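Local coordinates for protein FACT-Spt16 (Cicer arietinum, PDB 5CE6) that forms the N-terminal domain of the SPT16 subunit of the FACT histone chaperone and probably binds histones H3-H4 during transcription, at residues 38-43 against 52-57; 74-79 against 193-198; 386-391 against 400-405. All coordinates share one frame; numbering follows the deposited sequence.

Contact 1: 38-43 against 52-57; sequences SHWDDR and DAIAVA
Two torsions bring Trp40 and Ile54 together. In Trp40 the bond to CG points away from the backbone N (chi1 -178°), which carries the indole off the helix toward strand 53-58, while CG1 of Ile54 sits beside its own backbone N (chi1 -63°) and the chain continues extended, which brings the CD1 methyl down onto the indole face. The two side chains arrive from opposite directions. CD1 of Ile54 stands over the middle of one indole face, 3.4 Å from CE2 of Trp40, and the methyl lies 3.5 Å from the centroid of the five-membered ring and 16° off its normal. These values define a CH-pi contact over the face. CG1 of Ile54 follows at 3.7 Å from CZ2 of Trp40, which extends the contact toward the six-membered ring.

The benzo end of the indole reaches the start of the strand. CZ2 of Trp40 is 3.5 Å from the carbonyl O of Asp52, in an oblique approach, and the amide N of Ala53 lies near the ring plane at the edge, 3.7 Å from CZ2 of Trp40. The indole nitrogen has its polar partner nearby: NE1 of Trp40 bonds to the carbonyl O of Ser51, just before the strand. Asp52 in turn uses OD2 to accept from the amide of Thr156. Around the indole, Arg44 makes a cation-pi contact and Tyr37 an edge-to-face one.

The backbones are well apart, 9.5 Å between the CA atoms of Trp40 and Asp52; the indole spans the gap between helix 26-42 and the mixed sheet of the N-terminal lobe. The chemistry implies an apolar helix-on-sheet contact whose one polar ring atom is satisfied by backbone, a bond that helps fix the rotation of the indole under the isoleucine methyl.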
ATOM      1  N   SER A  38     -23.688   1.650  -4.563  1.00 24.36           N
ATOM      2  CA  SER A  38     -24.129   0.353  -5.071  1.00 21.65           C
ATOM      3  C   SER A  38     -23.562  -0.797  -4.247  1.00 22.68           C
ATOM      4  O   SER A  38     -24.296  -1.698  -3.831  1.00 29.53           O
ATOM      5  CB  SER A  38     -23.717   0.188  -6.533  1.00 27.00           C
ATOM      6  OG  SER A  38     -24.526   0.994  -7.370  1.00 36.08           O
ATOM      7  N   HIS A  39     -22.255  -0.749  -4.013  1.00 19.66           N
ATOM      8  CA  HIS A  39     -21.543  -1.811  -3.303  1.00 16.76           C
ATOM      9  C   HIS A  39     -22.043  -1.862  -1.867  1.00 22.48           C
ATOM     10  O   HIS A  39     -22.302  -2.940  -1.317  1.00 22.68           O
ATOM     11  CB  HIS A  39     -20.039  -1.544  -3.345  1.00 22.33           C
ATOM     12  CG  HIS A  39     -19.200  -2.717  -2.949  1.00 30.91           C
ATOM     13  ND1 HIS A  39     -18.996  -3.077  -1.634  1.00 31.69           N
ATOM     14  CD2 HIS A  39     -18.492  -3.600  -3.693  1.00 28.56           C
ATOM     15  CE1 HIS A  39     -18.208  -4.136  -1.585  1.00 35.84           C
ATOM     16  NE2 HIS A  39     -17.889  -4.476  -2.824  1.00 27.10           N
ATOM     17  N   TRP A  40     -22.195  -0.677  -1.277  1.00 22.06           N
ATOM     18  CA  TRP A  40     -22.702  -0.531   0.076  1.00 22.92           C
ATOM     19  C   TRP A  40     -24.062  -1.214   0.176  1.00 24.71           C
ATOM     20  O   TRP A  40     -24.316  -1.984   1.100  1.00 28.18           O
ATOM     21  CB  TRP A  40     -22.812   0.963   0.409  1.00 22.80           C
ATOM     22  CG  TRP A  40     -23.281   1.287   1.783  1.00 23.81           C
ATOM     23  CD1 TRP A  40     -23.460   0.425   2.827  1.00 23.92           C
ATOM     24  CD2 TRP A  40     -23.641   2.584   2.272  1.00 22.66           C
ATOM     25  NE1 TRP A  40     -23.918   1.107   3.934  1.00 26.86           N
ATOM     26  CE2 TRP A  40     -24.034   2.439   3.615  1.00 25.15           C
ATOM     27  CE3 TRP A  40     -23.674   3.858   1.693  1.00 25.73           C
ATOM     28  CZ2 TRP A  40     -24.446   3.517   4.399  1.00 26.30           C
ATOM     29  CZ3 TRP A  40     -24.083   4.932   2.472  1.00 21.72           C
ATOM     30  CH2 TRP A  40     -24.467   4.755   3.807  1.00 29.55           C
ATOM     31  N   ASP A  41     -24.924  -0.954  -0.798  1.00 20.62           N
ATOM     32  CA  ASP A  41     -26.270  -1.508  -0.775  1.00 25.25           C
ATOM     33  C   ASP A  41     -26.249  -3.007  -1.065  1.00 28.30           C
ATOM     34  O   ASP A  41     -26.933  -3.783  -0.397  1.00 28.03           O
ATOM     35  CB  ASP A  41     -27.161  -0.796  -1.787  1.00 32.04           C
ATOM     36  CG  ASP A  41     -28.629  -1.161  -1.628  1.00 42.56           C
ATOM     37  OD1 ASP A  41     -29.123  -1.168  -0.475  1.00 42.04           O
ATOM     38  OD2 ASP A  41     -29.282  -1.446  -2.655  1.00 37.07           O
ATOM     39  N   ASP A  42     -25.455  -3.400  -2.056  1.00 26.60           N
ATOM     40  CA  ASP A  42     -25.367  -4.801  -2.471  1.00 30.02           C
ATOM     41  C   ASP A  42     -24.880  -5.700  -1.341  1.00 30.32           C
ATOM     42  O   ASP A  42     -25.380  -6.811  -1.157  1.00 31.83           O
ATOM     43  CB  ASP A  42     -24.424  -4.952  -3.672  1.00 28.51           C
ATOM     44  CG  ASP A  42     -24.993  -4.351  -4.948  1.00 26.03           C
ATOM     45  OD1 ASP A  42     -26.212  -4.122  -5.004  1.00 30.13           O
ATOM     46  OD2 ASP A  42     -24.208  -4.116  -5.897  1.00 35.81           O
ATOM     47  N   ARG A  43     -23.903  -5.207  -0.585  1.00 28.92           N
ATOM     48  CA  ARG A  43     -23.247  -6.005   0.444  1.00 30.01           C
ATOM     49  C   ARG A  43     -23.355  -5.374   1.832  1.00 23.33           C
ATOM     50  O   ARG A  43     -22.409  -5.437   2.615  1.00 24.47           O
ATOM     51  CB  ARG A  43     -21.773  -6.202   0.079  1.00 28.64           C
ATOM     52  CG  ARG A  43     -21.564  -6.773  -1.314  1.00 36.00           C
ATOM     53  CD  ARG A  43     -21.968  -8.237  -1.367  1.00 30.64           C
ATOM     54  NE  ARG A  43     -21.069  -9.068  -0.572  1.00 39.01           N
ATOM     55  CZ  ARG A  43     -19.921  -9.565  -1.024  1.00 41.66           C
ATOM     56  NH1 ARG A  43     -19.530  -9.310  -2.265  1.00 39.57           N
ATOM     57  NH2 ARG A  43     -19.161 -10.311  -0.236  1.00 44.50           N
ATOM     58  N   ASP A  52     -26.355   1.948   8.225  1.00 28.15           N
ATOM     59  CA  ASP A  52     -27.326   2.842   7.616  1.00 32.92           C
ATOM     60  C   ASP A  52     -26.590   4.100   7.177  1.00 29.78           C
ATOM     61  O   ASP A  52     -27.043   4.829   6.298  1.00 31.50           O
ATOM     62  CB  ASP A  52     -28.410   3.235   8.624  1.00 38.96           C
ATOM     63  CG  ASP A  52     -29.004   2.045   9.350  1.00 50.49           C
ATOM     64  OD1 ASP A  52     -29.792   1.303   8.725  1.00 57.02           O
ATOM     65  OD2 ASP A  52     -28.697   1.866  10.548  1.00 49.33           O
ATOM     66  N   ALA A  53     -25.455   4.351   7.821  1.00 26.96           N
ATOM     67  CA  ALA A  53     -24.626   5.509   7.515  1.00 27.95           C
ATOM     68  C   ALA A  53     -23.156   5.147   7.707  1.00 24.28           C
ATOM     69  O   ALA A  53     -22.844   4.237   8.477  1.00 27.21           O
ATOM     70  CB  ALA A  53     -25.014   6.688   8.403  1.00 27.31           C
ATOM     71  N   ILE A  54     -22.255   5.837   7.008  1.00 19.38           N
ATOM     72  CA  ILE A  54     -20.823   5.559   7.123  1.00 18.27           C
ATOM     73  C   ILE A  54     -20.051   6.849   7.361  1.00 21.65           C
ATOM     74  O   ILE A  54     -20.224   7.824   6.624  1.00 19.29           O
ATOM     75  CB  ILE A  54     -20.277   4.878   5.845  1.00 21.33           C
ATOM     76  CG1 ILE A  54     -20.945   3.513   5.652  1.00 18.63           C
ATOM     77  CG2 ILE A  54     -18.750   4.737   5.903  1.00 19.75           C
ATOM     78  CD1 ILE A  54     -20.736   2.922   4.281  1.00 18.25           C
ATOM     79  N   ALA A  55     -19.215   6.854   8.398  1.00 17.82           N
ATOM     80  CA  ALA A  55     -18.450   8.043   8.767  1.00 21.59           C
ATOM     81  C   ALA A  55     -16.976   7.809   8.508  1.00 25.02           C
ATOM     82  O   ALA A  55     -16.412   6.804   8.960  1.00 21.66           O
ATOM     83  CB  ALA A  55     -18.669   8.387  10.243  1.00 19.11           C
ATOM     84  N   VAL A  56     -16.347   8.728   7.778  1.00 16.07           N
ATOM     85  CA  VAL A  56     -14.899   8.675   7.605  1.00 15.15           C
ATOM     86  C   VAL A  56     -14.324  10.011   8.050  1.00 23.74           C
ATOM     87  O   VAL A  56     -14.975  11.051   7.909  1.00 23.28           O
ATOM     88  CB  VAL A  56     -14.464   8.343   6.149  1.00 27.22           C
ATOM     89  CG1 VAL A  56     -15.208   7.119   5.629  1.00 27.11           C
ATOM     90  CG2 VAL A  56     -14.679   9.531   5.223  1.00 28.99           C
ATOM     91  N   ALA A  57     -13.116   9.983   8.601  1.00 15.42           N
ATOM     92  CA  ALA A  57     -12.523  11.201   9.145  1.00 20.52           C
ATOM     93  C   ALA A  57     -11.008  11.179   9.014  1.00 19.61           C
ATOM     94  O   ALA A  57     -10.370  10.151   9.256  1.00 21.22           O
ATOM     95  CB  ALA A  57     -12.934  11.391  10.599  1.00 21.57           C
TER

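Contact 2: 74-79 against 193-198; sequences FLWLLG and ALFAAK
Trp76 meets Leu194 and Phe195 in a helix-helix contact between helix 69-78 of the N-terminal lobe, an AMP_N-like domain as in creatinase and prolidase relatives, and helix 188-196, which packs beside it and leads on toward helix 200-230. The contact therefore lies beside the passage from the lobe to the M24 (aminopeptidase-like) part of the chain.

Taken in sequence, segment 74-79 begins with Phe74, which touches Thr85 and Met87 of strand 85-89, and Leu75, which packs on Ser308 and Ile381 in loops of the M24 part, evidence that the helix faces that part as well. Trp76 comes next and carries the whole contact from this side. With CG opposite the backbone N (chi1 -175°), its indole is carried out toward helix 188-196, although the nearest CA atoms, those of Trp76 and Phe195, remain 8.4 Å apart. Leu194 approaches the six-membered ring obliquely, with CD2 3.7 Å from CZ3 of Trp76; these two side chains cross at about a right angle. Arg32 adds a cation-pi contact to the indole and donates from NH1 to the carbonyl O of Trp76. Leu77 and Leu78 turn to Phe29 of helix 26-42, and Gly79 leaves the helix with positive phi.

Phe195 completes the contact as an edge-to-face pair. Its ring and the five-membered ring of Trp76 have centroids 5.0 Å apart and planes at 62°, and the phenyl edge is the part presented: CE1 of Phe195 stands over the indole face, displaced toward the rim, 3.7 Å from CD2 of Trp76.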
ATOM      1  N   PHE A  74     -11.027   9.612   0.444  1.00 16.75           N
ATOM      2  CA  PHE A  74     -11.024  10.975  -0.078  1.00 16.66           C
ATOM      3  C   PHE A  74     -10.272  11.098  -1.400  1.00 15.14           C
ATOM      4  O   PHE A  74     -10.755  11.742  -2.319  1.00 16.13           O
ATOM      5  CB  PHE A  74     -10.448  11.966   0.937  1.00 13.96           C
ATOM      6  CG  PHE A  74     -11.417  12.384   1.998  1.00 18.23           C
ATOM      7  CD1 PHE A  74     -12.342  13.394   1.749  1.00 25.77           C
ATOM      8  CD2 PHE A  74     -11.377  11.810   3.254  1.00 27.35           C
ATOM      9  CE1 PHE A  74     -13.232  13.802   2.733  1.00 24.17           C
ATOM     10  CE2 PHE A  74     -12.259  12.216   4.253  1.00 30.54           C
ATOM     11  CZ  PHE A  74     -13.185  13.210   3.994  1.00 29.96           C
ATOM     12  N   LEU A  75      -9.090  10.488  -1.489  1.00 16.98           N
ATOM     13  CA  LEU A  75      -8.322  10.495  -2.735  1.00 17.53           C
ATOM     14  C   LEU A  75      -9.069   9.784  -3.863  1.00 18.10           C
ATOM     15  O   LEU A  75      -9.089  10.247  -5.010  1.00 20.54           O
ATOM     16  CB  LEU A  75      -6.947   9.834  -2.508  1.00 15.58           C
ATOM     17  CG  LEU A  75      -5.970  10.699  -1.706  1.00 17.47           C
ATOM     18  CD1 LEU A  75      -4.777   9.880  -1.241  1.00 21.38           C
ATOM     19  CD2 LEU A  75      -5.492  11.863  -2.552  1.00 21.97           C
ATOM     20  N   TRP A  76      -9.680   8.651  -3.535  1.00 15.72           N
ATOM     21  CA  TRP A  76     -10.401   7.853  -4.516  1.00 15.91           C
ATOM     22  C   TRP A  76     -11.604   8.619  -5.039  1.00 16.75           C
ATOM     23  O   TRP A  76     -11.834   8.706  -6.249  1.00 17.49           O
ATOM     24  CB  TRP A  76     -10.846   6.541  -3.863  1.00 14.67           C
ATOM     25  CG  TRP A  76     -11.510   5.557  -4.783  1.00 17.34           C
ATOM     26  CD1 TRP A  76     -10.910   4.799  -5.754  1.00 18.43           C
ATOM     27  CD2 TRP A  76     -12.892   5.187  -4.780  1.00 16.41           C
ATOM     28  NE1 TRP A  76     -11.844   3.998  -6.368  1.00 21.53           N
ATOM     29  CE2 TRP A  76     -13.067   4.211  -5.783  1.00 18.79           C
ATOM     30  CE3 TRP A  76     -14.001   5.590  -4.026  1.00 19.59           C
ATOM     31  CZ2 TRP A  76     -14.312   3.642  -6.058  1.00 20.77           C
ATOM     32  CZ3 TRP A  76     -15.227   5.018  -4.290  1.00 16.24           C
ATOM     33  CH2 TRP A  76     -15.378   4.059  -5.302  1.00 17.56           C
ATOM     34  N   LEU A  77     -12.359   9.207  -4.118  1.00 17.82           N
ATOM     35  CA  LEU A  77     -13.617   9.856  -4.467  1.00 19.75           C
ATOM     36  C   LEU A  77     -13.398  11.237  -5.097  1.00 20.75           C
ATOM     37  O   LEU A  77     -14.028  11.582  -6.112  1.00 20.67           O
ATOM     38  CB  LEU A  77     -14.491   9.975  -3.209  1.00 22.73           C
ATOM     39  CG  LEU A  77     -16.016   9.924  -3.296  1.00 35.08           C
ATOM     40  CD1 LEU A  77     -16.489   8.717  -4.097  1.00 34.24           C
ATOM     41  CD2 LEU A  77     -16.613   9.882  -1.897  1.00 27.96           C
ATOM     42  N   LEU A  78     -12.496  12.015  -4.498  1.00 21.89           N
ATOM     43  CA  LEU A  78     -12.364  13.442  -4.804  1.00 22.63           C
ATOM     44  C   LEU A  78     -11.046  13.815  -5.483  1.00 25.21           C
ATOM     45  O   LEU A  78     -10.922  14.899  -6.054  1.00 24.68           O
ATOM     46  CB  LEU A  78     -12.534  14.267  -3.525  1.00 18.11           C
ATOM     47  CG  LEU A  78     -13.921  14.178  -2.879  1.00 22.66           C
ATOM     48  CD1 LEU A  78     -13.886  14.617  -1.422  1.00 26.59           C
ATOM     49  CD2 LEU A  78     -14.919  15.011  -3.655  1.00 24.79           C
ATOM     50  N   GLY A  79     -10.063  12.926  -5.409  1.00 28.53           N
ATOM     51  CA  GLY A  79      -8.791  13.150  -6.076  1.00 26.12           C
ATOM     52  C   GLY A  79      -7.813  13.976  -5.264  1.00 23.79           C
ATOM     53  O   GLY A  79      -6.729  14.301  -5.746  1.00 24.78           O
ATOM     54  N   ALA A 193     -12.876  -4.219  -0.328  1.00 19.00           N
ATOM     55  CA  ALA A 193     -13.518  -4.803  -1.501  1.00 18.80           C
ATOM     56  C   ALA A 193     -13.718  -3.741  -2.582  1.00 17.67           C
ATOM     57  O   ALA A 193     -13.482  -3.983  -3.762  1.00 17.27           O
ATOM     58  CB  ALA A 193     -14.853  -5.432  -1.114  1.00 16.80           C
ATOM     59  N   LEU A 194     -14.156  -2.557  -2.164  1.00 18.34           N
ATOM     60  CA  LEU A 194     -14.390  -1.456  -3.083  1.00 12.60           C
ATOM     61  C   LEU A 194     -13.129  -1.039  -3.835  1.00 18.65           C
ATOM     62  O   LEU A 194     -13.174  -0.783  -5.043  1.00 20.84           O
ATOM     63  CB  LEU A 194     -14.952  -0.253  -2.314  1.00 14.87           C
ATOM     64  CG  LEU A 194     -15.438   0.925  -3.145  1.00 21.00           C
ATOM     65  CD1 LEU A 194     -16.589   0.512  -4.051  1.00 22.93           C
ATOM     66  CD2 LEU A 194     -15.880   2.038  -2.207  1.00 18.36           C
ATOM     67  N   PHE A 195     -12.005  -0.975  -3.124  1.00 13.64           N
ATOM     68  CA  PHE A 195     -10.753  -0.523  -3.727  1.00 16.59           C
ATOM     69  C   PHE A 195     -10.019  -1.663  -4.445  1.00 13.66           C
ATOM     70  O   PHE A 195      -9.055  -1.411  -5.158  1.00 17.35           O
ATOM     71  CB  PHE A 195      -9.798   0.064  -2.686  1.00 14.88           C
ATOM     72  CG  PHE A 195     -10.334   1.268  -1.948  1.00 16.90           C
ATOM     73  CD1 PHE A 195     -11.225   2.148  -2.555  1.00 18.62           C
ATOM     74  CD2 PHE A 195      -9.938   1.511  -0.637  1.00 15.76           C
ATOM     75  CE1 PHE A 195     -11.709   3.259  -1.857  1.00 23.93           C
ATOM     76  CE2 PHE A 195     -10.416   2.618   0.069  1.00 18.91           C
ATOM     77  CZ  PHE A 195     -11.306   3.490  -0.547  1.00 21.88           C
ATOM     78  N   ALA A 196     -10.494  -2.897  -4.284  1.00 13.06           N
ATOM     79  CA  ALA A 196      -9.734  -4.085  -4.715  1.00 15.83           C
ATOM     80  C   ALA A 196      -9.484  -4.197  -6.219  1.00 17.46           C
ATOM     81  O   ALA A 196      -8.375  -4.521  -6.648  1.00 17.28           O
ATOM     82  CB  ALA A 196     -10.396  -5.360  -4.203  1.00 18.45           C
ATOM     83  N   ALA A 197     -10.517  -3.963  -7.018  1.00 17.12           N
ATOM     84  CA  ALA A 197     -10.373  -4.048  -8.469  1.00 21.54           C
ATOM     85  C   ALA A 197     -10.231  -2.652  -9.076  1.00 15.88           C
ATOM     86  O   ALA A 197     -11.142  -1.831  -8.995  1.00 19.04           O
ATOM     87  CB  ALA A 197     -11.552  -4.785  -9.091  1.00 28.05           C
ATOM     88  N   LYS A 198      -9.078  -2.398  -9.686  1.00 16.47           N
ATOM     89  CA  LYS A 198      -8.777  -1.079 -10.240  1.00 11.58           C
ATOM     90  C   LYS A 198      -9.390  -0.877 -11.625  1.00 12.44           C
ATOM     91  O   LYS A 198      -9.508  -1.824 -12.419  1.00 15.87           O
ATOM     92  CB  LYS A 198      -7.258  -0.886 -10.337  1.00 12.70           C
ATOM     93  CG  LYS A 198      -6.575  -0.380  -9.062  1.00 18.56           C
ATOM     94  CD  LYS A 198      -6.517  -1.439  -7.997  1.00 16.51           C
ATOM     95  CE  LYS A 198      -5.894  -0.896  -6.701  1.00 12.34           C
ATOM     96  NZ  LYS A 198      -6.253  -1.797  -5.588  1.00 13.84           N
TER

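Contact 3: 386-391 against 400-405; sequences SGLNIN and EGMVFN
Ile390 and Leu388 both close on the Phe404 ring, and their conformations decide which atoms do so. In Ile390, CG1 lies opposite the carbonyl carbon (chi1 -52°) and the chain continues extended, carrying CD1 to 3.8 Å from CD1 of Phe404 by an oblique approach. Leu388 and Phe404 likewise hold CG beside the backbone N, across from the carbonyl carbon, which sends branch CD2 of Leu388 toward Met402 and the ring edge of Phe404 toward the loop. CB of Leu388 is 4.0 Å from CE1 of Phe404, while CD2 of Leu388 meets the methyl CE of Met402, also at 4.0 Å. Met402 gets there with an outstretched chain (chi2 -180°, chi3 173°), its terminal methyl the only atom of the side chain within 4.2 Å of Leu388.

The carbonyl O of Leu388 lies 3.8 Å from CE1 of Phe404, a close approach in the ring plane that is not a hydrogen bond. Leu349 of helix 349-363 touches both Leu388 and Phe404, and Tyr353 touches Ile390, so the helix joins the same apolar cluster. Ile433 and Ile435 of the paired strand 424-435 also pack on Phe404.

All four contacting side chains are buried. The arrangement is a loop laid over the start of a strand in an antiparallel sheet and a neighbouring helix, within the aminopeptidase-like (pita-bread) fold of the M24 family.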
ATOM      1  N   SER A 386      -4.719  -4.421   3.413  1.00 29.60           N
ATOM      2  CA  SER A 386      -4.683  -5.517   4.379  1.00 30.70           C
ATOM      3  C   SER A 386      -5.660  -6.658   4.089  1.00 36.72           C
ATOM      4  O   SER A 386      -5.366  -7.813   4.401  1.00 35.22           O
ATOM      5  CB  SER A 386      -4.884  -4.989   5.799  1.00 39.26           C
ATOM      6  OG  SER A 386      -3.826  -4.120   6.161  1.00 48.12           O
ATOM      7  N   GLY A 387      -6.809  -6.340   3.491  1.00 26.65           N
ATOM      8  CA  GLY A 387      -7.797  -7.354   3.150  1.00 23.91           C
ATOM      9  C   GLY A 387      -7.362  -8.300   2.037  1.00 23.50           C
ATOM     10  O   GLY A 387      -7.992  -9.338   1.794  1.00 25.43           O
ATOM     11  N   LEU A 388      -6.276  -7.953   1.356  1.00 17.38           N
ATOM     12  CA  LEU A 388      -5.752  -8.791   0.286  1.00 20.65           C
ATOM     13  C   LEU A 388      -4.352  -9.289   0.616  1.00 18.94           C
ATOM     14  O   LEU A 388      -3.481  -9.319  -0.249  1.00 17.66           O
ATOM     15  CB  LEU A 388      -5.719  -8.025  -1.038  1.00 16.52           C
ATOM     16  CG  LEU A 388      -7.060  -7.724  -1.705  1.00 25.01           C
ATOM     17  CD1 LEU A 388      -6.826  -6.999  -3.023  1.00 24.58           C
ATOM     18  CD2 LEU A 388      -7.824  -9.015  -1.947  1.00 22.00           C
ATOM     19  N   ASN A 389      -4.128  -9.665   1.871  1.00 13.83           N
ATOM     20  CA  ASN A 389      -2.843 -10.239   2.254  1.00 12.41           C
ATOM     21  C   ASN A 389      -2.686 -11.645   1.687  1.00 15.86           C
ATOM     22  O   ASN A 389      -3.534 -12.516   1.902  1.00 16.79           O
ATOM     23  CB  ASN A 389      -2.718 -10.230   3.785  1.00 14.68           C
ATOM     24  CG  ASN A 389      -1.309 -10.509   4.264  1.00 20.82           C
ATOM     25  OD1 ASN A 389      -0.718 -11.533   3.922  1.00 16.59           O
ATOM     26  ND2 ASN A 389      -0.769  -9.605   5.081  1.00 25.89           N
ATOM     27  N   ILE A 390      -1.618 -11.864   0.927  1.00 12.45           N
ATOM     28  CA  ILE A 390      -1.368 -13.178   0.353  1.00 12.75           C
ATOM     29  C   ILE A 390      -0.760 -14.054   1.434  1.00 16.98           C
ATOM     30  O   ILE A 390       0.459 -14.072   1.628  1.00 17.87           O
ATOM     31  CB  ILE A 390      -0.412 -13.102  -0.866  1.00  9.75           C
ATOM     32  CG1 ILE A 390      -0.926 -12.073  -1.875  1.00 10.52           C
ATOM     33  CG2 ILE A 390      -0.284 -14.475  -1.542  1.00  9.54           C
ATOM     34  CD1 ILE A 390       0.126 -11.643  -2.880  1.00 17.23           C
ATOM     35  N   ASN A 391      -1.620 -14.763   2.159  1.00 12.51           N
ATOM     36  CA  ASN A 391      -1.159 -15.677   3.201  1.00 16.92           C
ATOM     37  C   ASN A 391      -2.033 -16.925   3.251  1.00 18.46           C
ATOM     38  O   ASN A 391      -3.056 -16.989   2.580  1.00 18.10           O
ATOM     39  CB  ASN A 391      -1.072 -14.966   4.566  1.00 16.54           C
ATOM     40  CG  ASN A 391      -2.433 -14.531   5.107  1.00 21.04           C
ATOM     41  OD1 ASN A 391      -3.334 -15.343   5.296  1.00 32.50           O
ATOM     42  ND2 ASN A 391      -2.562 -13.245   5.403  1.00 26.58           N
ATOM     43  N   GLU A 400      -9.879 -10.110 -11.768  1.00 13.29           N
ATOM     44  CA  GLU A 400      -9.355  -9.172 -12.751  1.00 15.77           C
ATOM     45  C   GLU A 400      -9.353  -7.746 -12.198  1.00 16.12           C
ATOM     46  O   GLU A 400     -10.326  -7.301 -11.573  1.00 18.42           O
ATOM     47  CB  GLU A 400     -10.225  -9.237 -14.012  1.00 19.60           C
ATOM     48  CG  GLU A 400      -9.927  -8.195 -15.065  1.00 32.38           C
ATOM     49  CD  GLU A 400     -10.836  -8.334 -16.275  1.00 39.14           C
ATOM     50  OE1 GLU A 400     -11.571  -9.344 -16.366  1.00 32.80           O
ATOM     51  OE2 GLU A 400     -10.814  -7.430 -17.133  1.00 47.85           O
ATOM     52  N   GLY A 401      -8.245  -7.036 -12.398  1.00 14.96           N
ATOM     53  CA  GLY A 401      -8.145  -5.663 -11.939  1.00 12.60           C
ATOM     54  C   GLY A 401      -7.485  -5.497 -10.585  1.00 14.37           C
ATOM     55  O   GLY A 401      -7.155  -4.382 -10.191  1.00 13.73           O
ATOM     56  N   MET A 402      -7.274  -6.599  -9.868  1.00 10.09           N
ATOM     57  CA  MET A 402      -6.538  -6.518  -8.608  1.00 11.06           C
ATOM     58  C   MET A 402      -5.073  -6.267  -8.915  1.00 12.15           C
ATOM     59  O   MET A 402      -4.575  -6.640  -9.985  1.00 11.52           O
ATOM     60  CB  MET A 402      -6.674  -7.808  -7.803  1.00 12.02           C
ATOM     61  CG  MET A 402      -8.036  -8.005  -7.169  1.00 12.95           C
ATOM     62  SD  MET A 402      -8.070  -9.545  -6.238  1.00 14.60           S
ATOM     63  CE  MET A 402      -9.672  -9.391  -5.447  1.00 14.72           C
ATOM     64  N   VAL A 403      -4.385  -5.641  -7.966  1.00  8.65           N
ATOM     65  CA  VAL A 403      -2.985  -5.303  -8.132  1.00 10.58           C
ATOM     66  C   VAL A 403      -2.280  -5.736  -6.863  1.00  9.67           C
ATOM     67  O   VAL A 403      -2.756  -5.450  -5.760  1.00 10.40           O
ATOM     68  CB  VAL A 403      -2.798  -3.795  -8.330  1.00 11.62           C
ATOM     69  CG1 VAL A 403      -1.323  -3.476  -8.502  1.00 10.74           C
ATOM     70  CG2 VAL A 403      -3.579  -3.335  -9.544  1.00 12.08           C
ATOM     71  N   PHE A 404      -1.155  -6.433  -7.008  1.00  7.80           N
ATOM     72  CA  PHE A 404      -0.458  -6.971  -5.838  1.00  9.98           C
ATOM     73  C   PHE A 404       1.001  -6.540  -5.747  1.00  8.69           C
ATOM     74  O   PHE A 404       1.702  -6.468  -6.760  1.00 11.17           O
ATOM     75  CB  PHE A 404      -0.501  -8.516  -5.831  1.00 10.00           C
ATOM     76  CG  PHE A 404      -1.867  -9.086  -5.579  1.00 10.03           C
ATOM     77  CD1 PHE A 404      -2.360  -9.194  -4.286  1.00 13.34           C
ATOM     78  CD2 PHE A 404      -2.665  -9.503  -6.643  1.00  9.66           C
ATOM     79  CE1 PHE A 404      -3.629  -9.715  -4.051  1.00 13.64           C
ATOM     80  CE2 PHE A 404      -3.933 -10.027  -6.413  1.00 13.53           C
ATOM     81  CZ  PHE A 404      -4.409 -10.134  -5.118  1.00 14.02           C
ATOM     82  N   ASN A 405       1.432  -6.248  -4.519  1.00  8.65           N
ATOM     83  CA  ASN A 405       2.846  -6.186  -4.164  1.00  7.58           C
ATOM     84  C   ASN A 405       3.184  -7.582  -3.679  1.00  8.96           C
ATOM     85  O   ASN A 405       2.846  -7.942  -2.556  1.00  9.40           O
ATOM     86  CB  ASN A 405       3.046  -5.139  -3.037  1.00  8.35           C
ATOM     87  CG  ASN A 405       4.460  -5.147  -2.449  1.00  6.66           C
ATOM     88  OD1 ASN A 405       5.410  -5.596  -3.090  1.00 11.29           O
ATOM     89  ND2 ASN A 405       4.598  -4.620  -1.230  1.00 10.87           N
TER

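How the contacts relate
All three contacts are buried and apolar, and no helix or strand is shared by two of them. Contact 1, about 22 Å from the chain centre, joins helix to sheet; contact 2 joins helix to helix; contact 3, about 10 Å from the centre, joins loop to strand in the M24 part. A tryptophan carries the first two, through an isoleucine methyl in one and a phenyl edge with a leucine in the other, whereas contact 3 gathers aliphatic chains around a phenylalanine. Strand 53-58 precedes helix 69-78, and Val56 on Phe74 and His39 on Ala193 and Leu194 join contacts 1 and 2. Contacts 2 and 3 meet through backbone and side chains, including a probable Lys198 N to Gly401 O hydrogen bond (2.8 Å).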